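Local coordinates for protein 2-hydroxyhepta-2,4-diene-1,7-dioate isomerase (Corynebacterium glutamicum, PDB 4DBF) that probably acts as a magnesium-dependent oxaloacetate decarboxylase of the fumarylacetoacetate hydrolase family, whose members are generally assigned lyase or isomerase activity, at residues 153-156 against 157-161; 171-174 against 175-179; 233-236 against 237-241. All blocks are in the same frame, centred on the assembly; numbering follows the deposited sequence.

Contact 1: residues 153-156 against 157-161; sequences DDWK and SVVLG
W155 meets V159 at the turn where the loop after strand 133-143 runs into strand 159-170. CB of W155 points away from the residues ahead. The indole swings back because CG sits between the backbone N and the carbonyl carbon (chi1 73°). Along the benzo edge, CE3 of W155 lies 3.6 Å from CG1 of V159 and CZ3 3.8 Å from the same methyl, which comes in near the ring plane. One face carries the CG methylene of K156, 3.6 Å above the ring centre. The indole also packs on M235 and I239 of helix 235-243.

The V159 methyl also lies close to the backbone of the turn, with CG1 of V159 3.4 Å from O of W155. V158 N donates to that oxygen, while CG2 of V158 comes up beside it. One step earlier, D154 O takes two bonds from S157. S157 OG donates to D154 O in the carbonyl plane at 2.9 Å, and S157 N reaches D154 O at 3.2 Å from well above that plane. A weaker bond from V159 N to K156 O extends the same i+3 to i spacing. Just beyond, L160 and G161 both face V142 in a classic beta bulge.

The chemistry divides the turn in two. At the exposed D154-S157 end, a serine hydroxyl turns in to double the backbone bond on one carbonyl. On the other side, the side-chain contact of W155 with V159 is apolar, and both residues pack on I239 of helix 235-243.

Contact 2: residues 171-174 against 175-179; sequences RDLQ and FADGQ
L173 and D177, one helical turn apart, meet only at the root of the leucine: CB of L173 is 3.8 Å from OD2 of D177, and D177 N donates to L173 O at 2.8 Å. With CG beside its own backbone N (chi1 -69°), the D177 carboxylate is folded back so that OD2 lies 3.4 Å from L173 O. Two acceptors this close would probably repel, and the salt bridge of OD1 to R182 may offset the cost. Neighbouring Q174 runs off extended in another direction. OE1 of Q174 takes NH1 of R171 at 3.0 Å on a lone pair, the amide oxygen lying nearly in the guanidinium plane. R171 also forms salt bridges with E134 and with E136, a magnesium ligand; R171 is thus a second-shell residue of the metal site, and Q174 holds it from behind.

These residues make up the short helix 171-177 of the FAA hydrolase domain. G178 leaves it with positive phi (76°) while G178 N still donates to Q174 O at 3.1 Å. A water donates to both Q174 O and G178 O, bridging the C-terminal end of the helix. Beyond it, G178 O accepts from NE2 of Q179 of the second subunit, and NE2 of Q179 of this chain donates in turn to G178 O of the second subunit.

Contact 3: residues 233-236 against 237-241; sequences MKMG and EIIEF
M233 is extended through chi2 and then bends at chi3 (46°), which brings its methyl against the flank of helix 235-243 between E237 and F241. F241 reaches to meet it, with CG anti to its backbone N (chi1 -180°), and the two side chains cross at about a right angle. CE of M233 lies 3.4 Å from CB of F241. SD of M233 stands 4.6 Å from the centroid of the F241 ring, only 19° off its normal, a Met-aromatic contact above the face at some distance. CE of M233 also lies 3.5 Å from CG of E237, and the extended E237 chain runs across the thioether so that its carboxylate lies alongside CB and CG of M233. Nearer the backbone, CB of M233 packs 3.8 Å from CG1 of I238.

Behind this, K234 O accepts a fairly straight bond from I238 N at 3.0 Å and a weak one from E237 N. M235 O and G236 O continue the pattern with I239 N and E240 N. F241 also packs on R182 of the second subunit.

K234 is the N-cap, so M233 and I238 are the residues just before the cap and four after it. Their apolar touch across the first turn is the hydrophobic staple of a helix N terminus.

Overall arrangement
From the N terminus, contact 1 comes first, turning the chain from the loop after strand 133-143 into strand 159-170. That strand, which carries the magnesium ligand D167, leads directly into helix 171-177 and contact 2, whose centre is 33 Å from that of contact 1. Contact 3 opens helix 235-243 after strand 219-227. Each is a local turn of continuous chain, so they follow in series, none nesting or crossing. In space, though, contacts 1 and 3 join the loop before strand 159-170 to the start of helix 235-243: W155 CD1 lies 3.3 Å from G236 CA. Contact 2 stays apart, nearer the metal, its nearest atoms about 13 Å from contact 3; both reach the second subunit.

Contact 1: residues 153-156 against 157-161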
ATOM      1  N   ASP A 153     -10.795   9.507 -21.013  1.00 29.38           N
ATOM      2  CA  ASP A 153     -10.213   9.577 -22.331  1.00 31.38           C
ATOM      3  C   ASP A 153      -8.823  10.283 -22.360  1.00 30.33           C
ATOM      4  O   ASP A 153      -8.146  10.285 -23.408  1.00 31.64           O
ATOM      5  CB  ASP A 153     -11.248  10.087 -23.373  1.00 33.36           C
ATOM      6  CG  ASP A 153     -11.606  11.508 -23.173  1.00 35.79           C
ATOM      7  OD1 ASP A 153     -11.004  12.131 -22.282  1.00 38.29           O
ATOM      8  OD2 ASP A 153     -12.494  12.011 -23.901  1.00 40.62           O
ATOM      9  N   ASP A 154      -8.386  10.829 -21.223  1.00 29.24           N
ATOM     10  CA  ASP A 154      -6.981  11.322 -21.057  1.00 31.11           C
ATOM     11  C   ASP A 154      -6.017  10.274 -20.432  1.00 29.90           C
ATOM     12  O   ASP A 154      -4.913  10.605 -20.040  1.00 31.60           O
ATOM     13  CB  ASP A 154      -6.945  12.585 -20.181  1.00 31.90           C
ATOM     14  CG  ASP A 154      -7.752  13.733 -20.790  1.00 37.04           C
ATOM     15  OD1 ASP A 154      -8.321  14.527 -20.017  1.00 38.87           O
ATOM     16  OD2 ASP A 154      -7.832  13.800 -22.032  1.00 38.67           O
ATOM     17  N   TRP A 155      -6.405   9.007 -20.396  1.00 28.82           N
ATOM     18  CA  TRP A 155      -5.612   8.019 -19.643  1.00 26.77           C
ATOM     19  C   TRP A 155      -4.191   7.875 -20.107  1.00 26.30           C
ATOM     20  O   TRP A 155      -3.290   7.717 -19.287  1.00 25.55           O
ATOM     21  CB  TRP A 155      -6.326   6.684 -19.590  1.00 26.29           C
ATOM     22  CG  TRP A 155      -6.360   5.882 -20.829  1.00 27.43           C
ATOM     23  CD1 TRP A 155      -7.383   5.819 -21.762  1.00 26.00           C
ATOM     24  CD2 TRP A 155      -5.385   4.947 -21.242  1.00 29.05           C
ATOM     25  NE1 TRP A 155      -7.061   4.943 -22.742  1.00 27.41           N
ATOM     26  CE2 TRP A 155      -5.855   4.357 -22.444  1.00 30.51           C
ATOM     27  CE3 TRP A 155      -4.156   4.522 -20.705  1.00 30.02           C
ATOM     28  CZ2 TRP A 155      -5.138   3.409 -23.129  1.00 30.09           C
ATOM     29  CZ3 TRP A 155      -3.445   3.569 -21.377  1.00 32.12           C
ATOM     30  CH2 TRP A 155      -3.937   3.021 -22.603  1.00 34.26           C
ATOM     31  N   LYS A 156      -3.968   7.922 -21.419  1.00 25.64           N
ATOM     32  CA  LYS A 156      -2.624   7.778 -21.971  1.00 28.07           C
ATOM     33  C   LYS A 156      -1.598   8.774 -21.473  1.00 27.64           C
ATOM     34  O   LYS A 156      -0.445   8.428 -21.326  1.00 28.55           O
ATOM     35  CB  LYS A 156      -2.616   7.751 -23.524  1.00 28.51           C
ATOM     36  CG  LYS A 156      -3.284   6.486 -24.106  1.00 32.34           C
ATOM     37  CD  LYS A 156      -3.202   6.390 -25.625  1.00 37.11           C
ATOM     38  CE  LYS A 156      -4.180   5.316 -26.110  1.00 42.08           C
ATOM     39  NZ  LYS A 156      -4.033   4.892 -27.554  1.00 45.05           N
ATOM     40  N   SER A 157      -2.012   9.969 -21.155  1.00 27.36           N
ATOM     41  CA  SER A 157      -1.101  10.996 -20.699  1.00 27.17           C
ATOM     42  C   SER A 157      -0.401  10.693 -19.361  1.00 26.98           C
ATOM     43  O   SER A 157       0.567  11.289 -19.055  1.00 25.41           O
ATOM     44  CB  SER A 157      -1.831  12.303 -20.605  1.00 27.87           C
ATOM     45  OG  SER A 157      -2.619  12.338 -19.461  1.00 33.18           O
ATOM     46  N   VAL A 158      -0.928   9.746 -18.599  1.00 26.16           N
ATOM     47  CA  VAL A 158      -0.367   9.413 -17.299  1.00 25.93           C
ATOM     48  C   VAL A 158       0.363   8.083 -17.243  1.00 25.53           C
ATOM     49  O   VAL A 158       0.922   7.766 -16.237  1.00 25.87           O
ATOM     50  CB  VAL A 158      -1.417   9.418 -16.177  1.00 25.55           C
ATOM     51  CG1 VAL A 158      -2.087  10.745 -16.013  1.00 27.87           C
ATOM     52  CG2 VAL A 158      -2.404   8.303 -16.330  1.00 26.88           C
ATOM     53  N   VAL A 159       0.322   7.305 -18.305  1.00 24.66           N
ATOM     54  CA  VAL A 159       1.021   6.047 -18.270  1.00 24.46           C
ATOM     55  C   VAL A 159       2.415   6.047 -18.914  1.00 24.72           C
ATOM     56  O   VAL A 159       2.608   6.512 -20.004  1.00 23.68           O
ATOM     57  CB  VAL A 159       0.169   4.793 -18.600  1.00 27.34           C
ATOM     58  CG1 VAL A 159      -1.321   5.009 -18.604  1.00 25.51           C
ATOM     59  CG2 VAL A 159       0.713   3.944 -19.716  1.00 27.69           C
ATOM     60  N   LEU A 160       3.361   5.519 -18.170  1.00 21.22           N
ATOM     61  CA  LEU A 160       4.675   5.300 -18.663  1.00 22.85           C
ATOM     62  C   LEU A 160       4.682   4.179 -19.680  1.00 23.19           C
ATOM     63  O   LEU A 160       5.231   4.318 -20.704  1.00 21.85           O
ATOM     64  CB  LEU A 160       5.648   4.976 -17.537  1.00 23.03           C
ATOM     65  CG  LEU A 160       7.065   4.639 -17.935  1.00 25.84           C
ATOM     66  CD1 LEU A 160       7.766   5.738 -18.668  1.00 29.39           C
ATOM     67  CD2 LEU A 160       7.927   4.078 -16.833  1.00 26.81           C
ATOM     68  N   GLY A 161       4.095   3.060 -19.331  1.00 20.92           N
ATOM     69  CA  GLY A 161       4.072   1.927 -20.230  1.00 21.86           C
ATOM     70  C   GLY A 161       3.388   0.731 -19.610  1.00 20.46           C
ATOM     71  O   GLY A 161       2.725   0.844 -18.543  1.00 19.89           O
TER

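Contact 2: residues 171-174 against 175-179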
ATOM      1  N   ARG A 171      -6.343 -18.814  -2.718  1.00 22.05           N
ATOM      2  CA  ARG A 171      -7.826 -18.816  -2.767  1.00 22.97           C
ATOM      3  C   ARG A 171      -8.446 -19.185  -1.433  1.00 23.62           C
ATOM      4  O   ARG A 171      -9.521 -18.720  -1.079  1.00 21.96           O
ATOM      5  CB  ARG A 171      -8.330 -19.808  -3.805  1.00 24.28           C
ATOM      6  CG  ARG A 171      -7.811 -19.545  -5.181  1.00 24.19           C
ATOM      7  CD  ARG A 171      -8.247 -18.160  -5.768  1.00 26.97           C
ATOM      8  NE  ARG A 171      -7.854 -18.054  -7.151  1.00 28.32           N
ATOM      9  CZ  ARG A 171      -7.704 -16.895  -7.816  1.00 28.32           C
ATOM     10  NH1 ARG A 171      -7.881 -15.743  -7.203  1.00 25.55           N
ATOM     11  NH2 ARG A 171      -7.273 -16.897  -9.059  1.00 26.76           N
ATOM     12  N   ASP A 172      -7.771 -20.056  -0.693  1.00 22.82           N
ATOM     13  CA  ASP A 172      -8.252 -20.420   0.643  1.00 24.03           C
ATOM     14  C   ASP A 172      -8.253 -19.255   1.601  1.00 24.28           C
ATOM     15  O   ASP A 172      -9.200 -19.093   2.432  1.00 22.35           O
ATOM     16  CB  ASP A 172      -7.403 -21.578   1.243  1.00 25.00           C
ATOM     17  CG  ASP A 172      -7.672 -22.934   0.559  1.00 28.45           C
ATOM     18  OD1 ASP A 172      -8.651 -23.042  -0.211  1.00 28.42           O
ATOM     19  OD2 ASP A 172      -6.823 -23.873   0.720  1.00 30.12           O
ATOM     20  N   LEU A 173      -7.175 -18.436   1.573  1.00 22.59           N
ATOM     21  CA  LEU A 173      -7.163 -17.262   2.469  1.00 20.81           C
ATOM     22  C   LEU A 173      -8.167 -16.205   2.015  1.00 19.56           C
ATOM     23  O   LEU A 173      -8.747 -15.524   2.915  1.00 19.41           O
ATOM     24  CB  LEU A 173      -5.775 -16.620   2.611  1.00 20.34           C
ATOM     25  CG  LEU A 173      -4.710 -17.516   3.279  1.00 26.06           C
ATOM     26  CD1 LEU A 173      -3.364 -16.835   3.166  1.00 28.29           C
ATOM     27  CD2 LEU A 173      -5.029 -17.813   4.751  1.00 25.12           C
ATOM     28  N   GLN A 174      -8.371 -16.065   0.703  1.00 17.79           N
ATOM     29  CA  GLN A 174      -9.353 -15.089   0.236  1.00 20.67           C
ATOM     30  C   GLN A 174     -10.738 -15.412   0.885  1.00 23.62           C
ATOM     31  O   GLN A 174     -11.439 -14.522   1.409  1.00 23.27           O
ATOM     32  CB  GLN A 174      -9.531 -15.144  -1.241  1.00 22.24           C
ATOM     33  CG  GLN A 174      -8.502 -14.436  -2.033  1.00 21.28           C
ATOM     34  CD  GLN A 174      -8.816 -14.481  -3.530  1.00 26.20           C
ATOM     35  OE1 GLN A 174      -8.267 -15.243  -4.277  1.00 26.36           O
ATOM     36  NE2 GLN A 174      -9.727 -13.634  -3.958  1.00 28.66           N
ATOM     37  N   PHE A 175     -11.119 -16.687   0.791  1.00 21.94           N
ATOM     38  CA  PHE A 175     -12.293 -17.158   1.511  1.00 23.73           C
ATOM     39  C   PHE A 175     -12.240 -17.025   3.021  1.00 22.59           C
ATOM     40  O   PHE A 175     -13.184 -16.497   3.575  1.00 24.00           O
ATOM     41  CB  PHE A 175     -12.652 -18.615   1.114  1.00 24.79           C
ATOM     42  CG  PHE A 175     -13.840 -19.121   1.848  1.00 25.85           C
ATOM     43  CD1 PHE A 175     -15.123 -18.649   1.522  1.00 31.51           C
ATOM     44  CD2 PHE A 175     -13.684 -19.998   2.912  1.00 31.30           C
ATOM     45  CE1 PHE A 175     -16.247 -19.084   2.212  1.00 30.02           C
ATOM     46  CE2 PHE A 175     -14.816 -20.435   3.624  1.00 32.70           C
ATOM     47  CZ  PHE A 175     -16.083 -19.951   3.260  1.00 29.78           C
ATOM     48  N   ALA A 176     -11.191 -17.430   3.743  1.00 22.90           N
ATOM     49  CA  ALA A 176     -11.223 -17.279   5.223  1.00 23.07           C
ATOM     50  C   ALA A 176     -11.243 -15.835   5.743  1.00 22.97           C
ATOM     51  O   ALA A 176     -11.788 -15.558   6.796  1.00 21.83           O
ATOM     52  CB  ALA A 176      -9.991 -17.944   5.868  1.00 23.27           C
ATOM     53  N   ASP A 177     -10.548 -14.947   5.028  1.00 21.46           N
ATOM     54  CA  ASP A 177     -10.344 -13.549   5.473  1.00 22.32           C
ATOM     55  C   ASP A 177     -11.460 -12.610   5.041  1.00 20.18           C
ATOM     56  O   ASP A 177     -11.678 -11.590   5.695  1.00 21.17           O
ATOM     57  CB  ASP A 177      -8.985 -13.029   4.950  1.00 22.39           C
ATOM     58  CG  ASP A 177      -7.762 -13.711   5.624  1.00 28.64           C
ATOM     59  OD1 ASP A 177      -7.877 -14.205   6.783  1.00 32.38           O
ATOM     60  OD2 ASP A 177      -6.677 -13.767   4.985  1.00 28.76           O
ATOM     61  N   GLY A 178     -12.108 -12.904   3.923  1.00 22.05           N
ATOM     62  CA  GLY A 178     -13.070 -11.970   3.282  1.00 20.65           C
ATOM     63  C   GLY A 178     -12.355 -10.819   2.548  1.00 20.34           C
ATOM     64  O   GLY A 178     -12.578 -10.607   1.352  1.00 20.14           O
ATOM     65  N   GLN A 179     -11.524 -10.069   3.288  1.00 20.08           N
ATOM     66  CA  GLN A 179     -10.630  -9.075   2.570  1.00 19.75           C
ATOM     67  C   GLN A 179      -9.477  -9.853   1.972  1.00 19.18           C
ATOM     68  O   GLN A 179      -8.892 -10.661   2.694  1.00 20.87           O
ATOM     69  CB  GLN A 179     -10.129  -8.024   3.537  1.00 19.13           C
ATOM     70  CG  GLN A 179     -11.321  -7.230   4.185  1.00 19.57           C
ATOM     71  CD  GLN A 179     -12.093  -6.493   3.102  1.00 20.45           C
ATOM     72  OE1 GLN A 179     -11.530  -5.662   2.379  1.00 18.50           O
ATOM     73  NE2 GLN A 179     -13.356  -6.857   2.915  1.00 19.63           N
TER
HETATM   74  O   HOH W   1     -13.346 -13.092  -0.002  1.00 37.31           O

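Contact 3: residues 233-236 against 237-241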
ATOM      1  N   MET A 233     -14.252  -2.974 -17.220  1.00 29.21           N
ATOM      2  CA  MET A 233     -13.802  -1.575 -17.291  1.00 28.35           C
ATOM      3  C   MET A 233     -12.583  -1.573 -18.155  1.00 27.50           C
ATOM      4  O   MET A 233     -11.624  -2.337 -17.890  1.00 27.15           O
ATOM      5  CB  MET A 233     -13.454  -1.007 -15.918  1.00 29.69           C
ATOM      6  CG  MET A 233     -14.558  -0.999 -14.932  1.00 31.94           C
ATOM      7  SD  MET A 233     -13.995  -0.318 -13.314  1.00 40.86           S
ATOM      8  CE  MET A 233     -13.107   1.111 -13.655  1.00 39.17           C
ATOM      9  N   LYS A 234     -12.658  -0.803 -19.248  1.00 25.67           N
ATOM     10  CA  LYS A 234     -11.550  -0.604 -20.166  0.50 26.23           C
ATOM     11  C   LYS A 234     -10.509   0.258 -19.496  1.00 25.38           C
ATOM     12  O   LYS A 234     -10.799   0.875 -18.462  1.00 25.07           O
ATOM     13  CB  LYS A 234     -12.058   0.094 -21.430  0.50 25.93           C
ATOM     14  CG  LYS A 234     -13.292  -0.597 -22.035  0.50 27.63           C
ATOM     15  CD  LYS A 234     -13.547  -0.143 -23.460  0.50 29.18           C
ATOM     16  CE  LYS A 234     -14.145  -1.266 -24.306  0.50 25.96           C
ATOM     17  NZ  LYS A 234     -15.070  -0.643 -25.253  0.50 29.96           N
ATOM     18  N   MET A 235      -9.348   0.373 -20.139  1.00 26.15           N
ATOM     19  CA  MET A 235      -8.205   1.029 -19.547  1.00 27.92           C
ATOM     20  C   MET A 235      -8.513   2.441 -18.997  1.00 26.79           C
ATOM     21  O   MET A 235      -8.153   2.799 -17.873  1.00 26.39           O
ATOM     22  CB  MET A 235      -7.084   1.068 -20.574  1.00 27.93           C
ATOM     23  CG  MET A 235      -5.829   1.582 -20.017  1.00 30.68           C
ATOM     24  SD  MET A 235      -5.145   0.495 -18.728  1.00 37.92           S
ATOM     25  CE  MET A 235      -5.476  -1.154 -19.244  1.00 31.42           C
ATOM     26  N   GLY A 236      -9.196   3.243 -19.798  1.00 27.23           N
ATOM     27  CA  GLY A 236      -9.403   4.636 -19.431  1.00 23.96           C
ATOM     28  C   GLY A 236     -10.335   4.707 -18.259  1.00 23.84           C
ATOM     29  O   GLY A 236     -10.166   5.535 -17.387  1.00 23.68           O
ATOM     30  N   GLU A 237     -11.308   3.822 -18.202  1.00 21.98           N
ATOM     31  CA  GLU A 237     -12.257   3.867 -17.112  1.00 21.99           C
ATOM     32  C   GLU A 237     -11.567   3.370 -15.799  1.00 21.86           C
ATOM     33  O   GLU A 237     -11.849   3.885 -14.728  1.00 21.19           O
ATOM     34  CB  GLU A 237     -13.471   2.980 -17.384  1.00 22.74           C
ATOM     35  CG  GLU A 237     -14.466   3.028 -16.277  1.00 27.81           C
ATOM     36  CD  GLU A 237     -15.705   2.144 -16.479  1.00 35.39           C
ATOM     37  OE1 GLU A 237     -15.813   1.430 -17.513  1.00 33.44           O
ATOM     38  OE2 GLU A 237     -16.552   2.174 -15.545  1.00 39.11           O
ATOM     39  N   ILE A 238     -10.698   2.368 -15.910  1.00 21.60           N
ATOM     40  CA  ILE A 238      -9.932   1.927 -14.703  1.00 20.79           C
ATOM     41  C   ILE A 238      -9.154   3.118 -14.103  1.00 21.50           C
ATOM     42  O   ILE A 238      -9.225   3.404 -12.907  1.00 19.89           O
ATOM     43  CB  ILE A 238      -8.950   0.831 -15.083  1.00 21.55           C
ATOM     44  CG1 ILE A 238      -9.743  -0.406 -15.558  1.00 19.13           C
ATOM     45  CG2 ILE A 238      -8.076   0.417 -13.839  1.00 20.32           C
ATOM     46  CD1 ILE A 238      -8.819  -1.552 -16.099  1.00 22.58           C
ATOM     47  N   ILE A 239      -8.395   3.811 -14.923  1.00 20.47           N
ATOM     48  CA  ILE A 239      -7.620   4.949 -14.452  1.00 21.96           C
ATOM     49  C   ILE A 239      -8.457   6.100 -13.838  1.00 21.31           C
ATOM     50  O   ILE A 239      -8.115   6.642 -12.831  1.00 20.01           O
ATOM     51  CB  ILE A 239      -6.623   5.398 -15.516  1.00 19.52           C
ATOM     52  CG1 ILE A 239      -5.491   4.397 -15.601  1.00 23.81           C
ATOM     53  CG2 ILE A 239      -6.056   6.744 -15.209  1.00 22.66           C
ATOM     54  CD1 ILE A 239      -4.933   4.195 -16.960  1.00 25.45           C
ATOM     55  N   GLU A 240      -9.582   6.399 -14.445  1.00 21.53           N
ATOM     56  CA  GLU A 240     -10.495   7.386 -13.920  1.00 22.48           C
ATOM     57  C   GLU A 240     -11.091   6.977 -12.570  1.00 22.35           C
ATOM     58  O   GLU A 240     -11.185   7.752 -11.642  1.00 21.55           O
ATOM     59  CB  GLU A 240     -11.601   7.563 -14.915  1.00 22.82           C
ATOM     60  CG  GLU A 240     -12.671   8.496 -14.497  1.00 24.78           C
ATOM     61  CD  GLU A 240     -13.724   8.617 -15.562  1.00 32.86           C
ATOM     62  OE1 GLU A 240     -14.573   7.763 -15.615  1.00 35.05           O
ATOM     63  OE2 GLU A 240     -13.671   9.545 -16.348  1.00 35.53           O
ATOM     64  N   PHE A 241     -11.493   5.722 -12.501  1.00 21.34           N
ATOM     65  CA  PHE A 241     -12.038   5.129 -11.293  1.00 21.87           C
ATOM     66  C   PHE A 241     -11.065   5.170 -10.103  1.00 19.50           C
ATOM     67  O   PHE A 241     -11.380   5.575  -9.055  1.00 20.33           O
ATOM     68  CB  PHE A 241     -12.430   3.700 -11.620  1.00 22.90           C
ATOM     69  CG  PHE A 241     -13.022   2.938 -10.481  1.00 25.44           C
ATOM     70  CD1 PHE A 241     -14.288   3.181 -10.070  1.00 31.14           C
ATOM     71  CD2 PHE A 241     -12.340   1.928  -9.891  1.00 29.09           C
ATOM     72  CE1 PHE A 241     -14.839   2.464  -9.059  1.00 29.45           C
ATOM     73  CE2 PHE A 241     -12.877   1.215  -8.873  1.00 31.82           C
ATOM     74  CZ  PHE A 241     -14.131   1.477  -8.464  1.00 30.98           C
TER